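Local atomic coordinates of Thiol:disulfide interchange protein (PDB entry 6DXN), a protein that probably acts as a periplasmic thiol-disulfide oxidoreductase of the DsbA subfamily within the thioredoxin family. Residues A48-L53 against L59-V64; F155-S158 against H162-N165. All blocks are in the same frame, centred on the assembly; numbering follows the deposited sequence.

In the fold
The two contacts lie in the thioredoxin-type domain and share its mixed sheet, their centres about 11 Å apart. Contact 1 seats the C-terminal part of helix 45-52 at the start of strand 60-63, an outermost strand; contact 2 is the hairpin of strands 154-157 and 161-163 on the other side of strand 25-29. They touch where CD1 of Ile-49 packs 3.4 Å from CE2 of Phe-155, so helix 45-52 bridges both. Lys-61 and Phe-155 each come near, without touching, Cys-33 and Cys-36, the CxxC pair at a helix start, which carries free thiols here and is predicted to form the redox-active disulfide.

Contact 1. Residues A48-L53 against L59-V64; sequences AIRKRL and LEKYHV
Leu-59 is met by two side chains, Arg-50 from the helix and Leu-53 from the turn that follows it. The CD1 methyl of Leu-53 lies 3.6 Å from the backbone N of Leu-59 and 4.3 Å from its CB. CG of Arg-50 lies 4.3 Å from CB of Leu-59. With CG beside the backbone N (chi1 -70°) and the chain extended on to NE, Arg-50 brings its guanidinium alongside the leucine, whose CD2 sits 4.2 Å above one face, toward the rim. No hydrogen bond crosses the contact. This is the return of the beta-alpha-beta crossover of the thioredoxin-like fold: the last turn of helix 45-52 leads through a short loop into strand 60-63, which runs parallel to strand 25-29, where Leu-25 and Glu-27 also touch Leu-59. Farther along the strand, Lys-61 crosses Arg-50 at about a right angle, its CD 4.2 Å from NH2. The two like-charged ends stay 5.4 Å apart, NH2 of Arg-50 to NZ of Lys-61. A bend at chi3 (67°) helps turn the lysine ammonium to its own partners, Asp-46 and Glu-91, which form salt bridges with it and would be expected to temper the repulsion.

Contact 2. Residues F155-S158 against H162-N165; sequences FYVS and HINN
Over one face of the Tyr-156 ring, toward its rim, lies CD2 of His-162, 3.4 Å above the ring plane. The two rings meet obliquely, with centroids 4.8 Å apart and planes at 42°. His-162 reaches this place with CG beside its carbonyl carbon (chi1 170°), and its CB also rests against CE2 of the tyrosine. The Phe-155 ring has a water at its edge, in the ring plane; OD1 of Asn-165 approaches CD1 obliquely. This is an antiparallel beta hairpin of strands 154-157 and 161-163, in which Tyr-156 and His-162 form a non-hydrogen-bonded pair with side chains on the same face of the sheet. Next to that pair, N of Ile-163 donates to O of Phe-155 at 3.2 Å in a nearly straight bond (162°), and CA of His-162 adds a CA-H...O contact to the same oxygen. The water lies 3.0 Å from O of Ile-163 and from OD1 of Asn-165, while ND2 of that asparagine bonds to O of Pro-153. CD1 of Ile-163 packs 3.9 Å from CB of Phe-155, and helix 173-188 meets Ile-163 and Val-157 through Val-184 and Leu-187.

Contact 1. Residues A48-L53 against L59-V64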
ATOM      1  N   ALA A  48     -11.832   3.048  -4.062  1.00 15.70           N
ATOM      2  CA  ALA A  48     -12.731   2.186  -4.847  1.00 15.70           C
ATOM      3  C   ALA A  48     -12.746   0.768  -4.253  1.00 15.86           C
ATOM      4  O   ALA A  48     -13.813   0.198  -3.956  1.00 16.47           O
ATOM      5  CB  ALA A  48     -12.299   2.189  -6.295  1.00 15.67           C
ATOM      6  N   ILE A  49     -11.552   0.207  -4.065  1.00 16.04           N
ATOM      7  CA  ILE A  49     -11.386  -1.130  -3.496  1.00 16.67           C
ATOM      8  C   ILE A  49     -12.014  -1.202  -2.090  1.00 16.56           C
ATOM      9  O   ILE A  49     -12.790  -2.132  -1.809  1.00 17.16           O
ATOM     10  CB  ILE A  49      -9.891  -1.521  -3.490  1.00 16.02           C
ATOM     11  CG1 ILE A  49      -9.351  -1.672  -4.915  1.00 15.89           C
ATOM     12  CG2 ILE A  49      -9.654  -2.791  -2.676  1.00 16.45           C
ATOM     13  CD1 ILE A  49      -7.850  -1.840  -5.000  1.00 15.83           C
ATOM     14  N   ARG A  50     -11.702  -0.229  -1.219  1.00 16.52           N
ATOM     15  CA  ARG A  50     -12.182  -0.254   0.201  1.00 17.96           C
ATOM     16  C   ARG A  50     -13.708  -0.184   0.285  1.00 20.10           C
ATOM     17  O   ARG A  50     -14.326  -0.857   1.109  1.00 20.10           O
ATOM     18  CB  ARG A  50     -11.659   0.926   1.020  1.00 18.18           C
ATOM     19  CG  ARG A  50     -10.172   0.872   1.322  1.00 20.61           C
ATOM     20  CD  ARG A  50      -9.834   1.961   2.318  1.00 21.18           C
ATOM     21  NE  ARG A  50      -8.409   2.101   2.464  1.00 23.12           N
ATOM     22  CZ  ARG A  50      -7.666   2.984   1.804  1.00 23.77           C
ATOM     23  NH1 ARG A  50      -8.226   3.837   0.962  1.00 23.85           N
ATOM     24  NH2 ARG A  50      -6.365   3.002   1.989  1.00 22.64           N
ATOM     25  N   LYS A  51     -14.279   0.665  -0.566  1.00 19.04           N
ATOM     26  CA  LYS A  51     -15.711   0.898  -0.646  1.00 21.70           C
ATOM     27  C   LYS A  51     -16.464  -0.412  -0.923  1.00 22.34           C
ATOM     28  O   LYS A  51     -17.634  -0.535  -0.560  1.00 19.94           O
ATOM     29  CB  LYS A  51     -15.951   1.916  -1.765  1.00 22.56           C
ATOM     30  CG  LYS A  51     -17.387   2.363  -1.994  1.00 25.52           C
ATOM     31  CD  LYS A  51     -17.485   3.427  -3.076  1.00 27.95           C
ATOM     32  CE  LYS A  51     -16.614   4.631  -2.781  1.00 29.03           C
ATOM     33  NZ  LYS A  51     -16.751   5.680  -3.818  1.00 31.71           N
ATOM     34  N   ARG A  52     -15.766  -1.390  -1.519  1.00 23.49           N
ATOM     35  CA  ARG A  52     -16.386  -2.670  -1.951  1.00 23.57           C
ATOM     36  C   ARG A  52     -16.014  -3.861  -1.058  1.00 22.28           C
ATOM     37  O   ARG A  52     -16.548  -4.960  -1.263  1.00 19.37           O
ATOM     38  CB  ARG A  52     -15.911  -2.990  -3.373  1.00 26.27           C
ATOM     39  CG  ARG A  52     -16.192  -1.895  -4.389  1.00 27.84           C
ATOM     40  CD  ARG A  52     -17.639  -1.818  -4.827  1.00 29.96           C
ATOM     41  NE  ARG A  52     -18.031  -3.007  -5.574  1.00 32.23           N
ATOM     42  CZ  ARG A  52     -17.711  -3.230  -6.844  1.00 32.65           C
ATOM     43  NH1 ARG A  52     -16.950  -2.368  -7.498  1.00 36.34           N
ATOM     44  NH2 ARG A  52     -18.146  -4.316  -7.457  1.00 34.80           N
ATOM     45  N   LEU A  53     -15.106  -3.667  -0.090  1.00 21.31           N
ATOM     46  CA  LEU A  53     -14.657  -4.774   0.772  1.00 22.69           C
ATOM     47  C   LEU A  53     -15.666  -5.032   1.892  1.00 25.28           C
ATOM     48  O   LEU A  53     -16.487  -4.171   2.212  1.00 24.18           O
ATOM     49  CB  LEU A  53     -13.302  -4.441   1.410  1.00 22.50           C
ATOM     50  CG  LEU A  53     -12.098  -4.247   0.485  1.00 20.83           C
ATOM     51  CD1 LEU A  53     -10.877  -3.843   1.294  1.00 21.49           C
ATOM     52  CD2 LEU A  53     -11.796  -5.498  -0.320  1.00 21.24           C
ATOM     53  N   LEU A  59      -7.790  -3.178   3.054  1.00 22.70           N
ATOM     54  CA  LEU A  59      -6.727  -3.101   2.109  1.00 21.22           C
ATOM     55  C   LEU A  59      -5.481  -2.798   2.941  1.00 20.17           C
ATOM     56  O   LEU A  59      -5.411  -1.737   3.569  1.00 18.39           O
ATOM     57  CB  LEU A  59      -7.007  -1.976   1.105  1.00 22.63           C
ATOM     58  CG  LEU A  59      -5.834  -1.589   0.201  1.00 22.69           C
ATOM     59  CD1 LEU A  59      -5.412  -2.755  -0.681  1.00 23.21           C
ATOM     60  CD2 LEU A  59      -6.179  -0.375  -0.648  1.00 24.11           C
ATOM     61  N   GLU A  60      -4.551  -3.752   3.015  1.00 20.22           N
ATOM     62  CA  GLU A  60      -3.319  -3.501   3.758  1.00 21.44           C
ATOM     63  C   GLU A  60      -2.300  -2.879   2.801  1.00 19.27           C
ATOM     64  O   GLU A  60      -2.118  -3.331   1.678  1.00 18.31           O
ATOM     65  CB  GLU A  60      -2.806  -4.773   4.433  1.00 24.20           C
ATOM     66  CG  GLU A  60      -3.630  -5.166   5.650  1.00 27.20           C
ATOM     67  CD  GLU A  60      -3.029  -6.272   6.502  1.00 28.64           C
ATOM     68  OE1 GLU A  60      -2.147  -6.990   6.001  1.00 34.00           O
ATOM     69  OE2 GLU A  60      -3.433  -6.396   7.678  1.00 31.51           O
ATOM     70  N   LYS A  61      -1.677  -1.796   3.251  1.00 17.34           N
ATOM     71  CA  LYS A  61      -0.686  -1.137   2.435  1.00 16.34           C
ATOM     72  C   LYS A  61       0.673  -1.336   3.100  1.00 15.15           C
ATOM     73  O   LYS A  61       0.881  -0.943   4.245  1.00 16.68           O
ATOM     74  CB  LYS A  61      -1.063   0.328   2.201  1.00 15.76           C
ATOM     75  CG  LYS A  61      -2.325   0.515   1.378  1.00 15.82           C
ATOM     76  CD  LYS A  61      -2.514   1.888   0.800  1.00 15.18           C
ATOM     77  CE  LYS A  61      -1.479   2.224  -0.254  1.00 14.97           C
ATOM     78  NZ  LYS A  61      -1.775   3.522  -0.899  1.00 15.39           N
ATOM     79  N   TYR A  62       1.569  -1.990   2.363  1.00 15.20           N
ATOM     80  CA  TYR A  62       2.917  -2.288   2.813  1.00 15.80           C
ATOM     81  C   TYR A  62       3.904  -1.425   2.020  1.00 15.32           C
ATOM     82  O   TYR A  62       3.962  -1.497   0.798  1.00 15.60           O
ATOM     83  CB  TYR A  62       3.151  -3.792   2.683  1.00 15.77           C
ATOM     84  CG  TYR A  62       2.534  -4.637   3.770  1.00 16.43           C
ATOM     85  CD1 TYR A  62       1.500  -4.175   4.574  1.00 16.93           C
ATOM     86  CD2 TYR A  62       2.894  -5.966   3.903  1.00 16.04           C
ATOM     87  CE1 TYR A  62       0.931  -4.975   5.557  1.00 17.27           C
ATOM     88  CE2 TYR A  62       2.331  -6.774   4.872  1.00 17.13           C
ATOM     89  CZ  TYR A  62       1.340  -6.285   5.698  1.00 17.73           C
ATOM     90  OH  TYR A  62       0.794  -7.111   6.644  1.00 19.59           O
ATOM     91  N   HIS A  63       4.673  -0.607   2.745  1.00 14.51           N
ATOM     92  CA  HIS A  63       5.649   0.274   2.129  1.00 14.70           C
ATOM     93  C   HIS A  63       6.932  -0.510   1.799  1.00 14.39           C
ATOM     94  O   HIS A  63       7.348  -1.348   2.565  1.00 14.83           O
ATOM     95  CB  HIS A  63       5.885   1.504   3.015  1.00 14.07           C
ATOM     96  CG  HIS A  63       6.628   2.559   2.282  1.00 14.75           C
ATOM     97  ND1 HIS A  63       7.961   2.800   2.491  1.00 14.61           N
ATOM     98  CD2 HIS A  63       6.249   3.363   1.262  1.00 15.59           C
ATOM     99  CE1 HIS A  63       8.363   3.743   1.668  1.00 15.35           C
ATOM    100  NE2 HIS A  63       7.342   4.092   0.896  1.00 14.58           N
ATOM    101  N   VAL A  64       7.541  -0.204   0.642  1.00 16.00           N
ATOM    102  CA  VAL A  64       8.777  -0.863   0.139  1.00 16.85           C
ATOM    103  C   VAL A  64      10.013  -0.081   0.619  1.00 18.50           C
ATOM    104  O   VAL A  64      10.329   0.991   0.089  1.00 18.85           O
ATOM    105  CB  VAL A  64       8.741  -0.978  -1.398  1.00 17.11           C
ATOM    106  CG1 VAL A  64      10.047  -1.512  -1.975  1.00 17.21           C
ATOM    107  CG2 VAL A  64       7.565  -1.822  -1.874  1.00 16.53           C
TER

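Contact 2. Residues F155-S158 against H162-N165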
ATOM      1  N   PHE A 155      -0.594  -5.203  -6.263  1.00 16.13           N
ATOM      2  CA  PHE A 155      -1.667  -5.818  -5.457  1.00 16.21           C
ATOM      3  C   PHE A 155      -1.551  -7.349  -5.491  1.00 16.76           C
ATOM      4  O   PHE A 155      -1.338  -7.935  -6.558  1.00 16.66           O
ATOM      5  CB  PHE A 155      -3.042  -5.386  -5.966  1.00 16.91           C
ATOM      6  CG  PHE A 155      -3.329  -3.910  -5.865  1.00 17.26           C
ATOM      7  CD1 PHE A 155      -2.721  -3.010  -6.730  1.00 17.89           C
ATOM      8  CD2 PHE A 155      -4.226  -3.422  -4.933  1.00 17.88           C
ATOM      9  CE1 PHE A 155      -2.983  -1.651  -6.639  1.00 17.77           C
ATOM     10  CE2 PHE A 155      -4.497  -2.062  -4.854  1.00 17.21           C
ATOM     11  CZ  PHE A 155      -3.879  -1.182  -5.709  1.00 17.35           C
ATOM     12  N   TYR A 156      -1.685  -7.964  -4.305  1.00 16.93           N
ATOM     13  CA  TYR A 156      -1.667  -9.421  -4.106  1.00 18.20           C
ATOM     14  C   TYR A 156      -2.907  -9.838  -3.305  1.00 17.37           C
ATOM     15  O   TYR A 156      -3.182  -9.277  -2.248  1.00 17.27           O
ATOM     16  CB  TYR A 156      -0.398  -9.874  -3.379  1.00 19.45           C
ATOM     17  CG  TYR A 156       0.871  -9.722  -4.173  1.00 21.66           C
ATOM     18  CD1 TYR A 156       1.478  -8.487  -4.306  1.00 21.30           C
ATOM     19  CD2 TYR A 156       1.474 -10.813  -4.784  1.00 23.61           C
ATOM     20  CE1 TYR A 156       2.644  -8.332  -5.032  1.00 23.87           C
ATOM     21  CE2 TYR A 156       2.645 -10.673  -5.515  1.00 24.45           C
ATOM     22  CZ  TYR A 156       3.231  -9.427  -5.639  1.00 23.83           C
ATOM     23  OH  TYR A 156       4.379  -9.261  -6.355  1.00 25.18           O
ATOM     24  N   VAL A 157      -3.635 -10.835  -3.825  1.00 17.40           N
ATOM     25  CA  VAL A 157      -4.830 -11.368  -3.191  1.00 16.82           C
ATOM     26  C   VAL A 157      -4.514 -12.795  -2.699  1.00 17.24           C
ATOM     27  O   VAL A 157      -3.942 -13.607  -3.447  1.00 14.88           O
ATOM     28  CB  VAL A 157      -6.034 -11.350  -4.161  1.00 18.08           C
ATOM     29  CG1 VAL A 157      -7.323 -11.787  -3.478  1.00 18.37           C
ATOM     30  CG2 VAL A 157      -6.224  -9.985  -4.805  1.00 17.95           C
ATOM     31  N   SER A 158      -4.850 -13.067  -1.428  1.00 18.03           N
ATOM     32  CA  SER A 158      -4.677 -14.403  -0.777  1.00 19.71           C
ATOM     33  C   SER A 158      -3.232 -14.909  -0.910  1.00 22.71           C
ATOM     34  O   SER A 158      -2.972 -16.119  -0.813  1.00 24.76           O
ATOM     35  CB  SER A 158      -5.657 -15.401  -1.337  1.00 18.90           C
ATOM     36  OG  SER A 158      -6.995 -15.041  -1.017  1.00 18.11           O
ATOM     37  N   HIS A 162      -1.372 -12.145  -8.170  1.00 20.54           N
ATOM     38  CA  HIS A 162      -0.805 -10.816  -8.426  1.00 19.36           C
ATOM     39  C   HIS A 162      -1.529 -10.195  -9.629  1.00 18.58           C
ATOM     40  O   HIS A 162      -1.494 -10.734 -10.739  1.00 18.29           O
ATOM     41  CB  HIS A 162       0.713 -10.907  -8.629  1.00 19.52           C
ATOM     42  CG  HIS A 162       1.324  -9.642  -9.125  1.00 17.92           C
ATOM     43  ND1 HIS A 162       1.720  -9.483 -10.440  1.00 17.54           N
ATOM     44  CD2 HIS A 162       1.560  -8.463  -8.509  1.00 16.93           C
ATOM     45  CE1 HIS A 162       2.200  -8.266 -10.607  1.00 16.57           C
ATOM     46  NE2 HIS A 162       2.114  -7.623  -9.436  1.00 17.48           N
ATOM     47  N   ILE A 163      -2.184  -9.056  -9.384  1.00 16.77           N
ATOM     48  CA  ILE A 163      -2.983  -8.337 -10.375  1.00 16.51           C
ATOM     49  C   ILE A 163      -2.096  -7.693 -11.448  1.00 16.52           C
ATOM     50  O   ILE A 163      -1.042  -7.184 -11.147  1.00 16.31           O
ATOM     51  CB  ILE A 163      -3.856  -7.286  -9.663  1.00 15.29           C
ATOM     52  CG1 ILE A 163      -5.016  -7.955  -8.918  1.00 14.77           C
ATOM     53  CG2 ILE A 163      -4.334  -6.219 -10.645  1.00 14.15           C
ATOM     54  CD1 ILE A 163      -5.874  -7.019  -8.101  1.00 14.68           C
ATOM     55  N   ASN A 164      -2.564  -7.744 -12.703  1.00 17.60           N
ATOM     56  CA  ASN A 164      -1.893  -7.098 -13.829  1.00 17.23           C
ATOM     57  C   ASN A 164      -2.590  -5.750 -14.054  1.00 15.85           C
ATOM     58  O   ASN A 164      -3.601  -5.668 -14.781  1.00 16.58           O
ATOM     59  CB  ASN A 164      -1.889  -7.957 -15.095  1.00 17.47           C
ATOM     60  CG  ASN A 164      -1.205  -7.275 -16.263  1.00 18.75           C
ATOM     61  OD1 ASN A 164      -0.786  -6.120 -16.162  1.00 19.28           O
ATOM     62  ND2 ASN A 164      -1.099  -7.970 -17.384  1.00 20.12           N
ATOM     63  N   ASN A 165      -2.021  -4.709 -13.434  1.00 15.02           N
ATOM     64  CA  ASN A 165      -2.561  -3.333 -13.438  1.00 14.93           C
ATOM     65  C   ASN A 165      -2.929  -2.837 -14.838  1.00 13.80           C
ATOM     66  O   ASN A 165      -3.961  -2.185 -15.004  1.00 13.73           O
ATOM     67  CB  ASN A 165      -1.582  -2.324 -12.817  1.00 14.47           C
ATOM     68  CG  ASN A 165      -1.344  -2.535 -11.336  1.00 14.87           C
ATOM     69  OD1 ASN A 165      -1.946  -3.416 -10.722  1.00 17.05           O
ATOM     70  ND2 ASN A 165      -0.468  -1.730 -10.747  1.00 13.98           N
TER
HETATM   71  O   HOH W   1      -0.606  -5.339  -8.772  1.00 26.09           O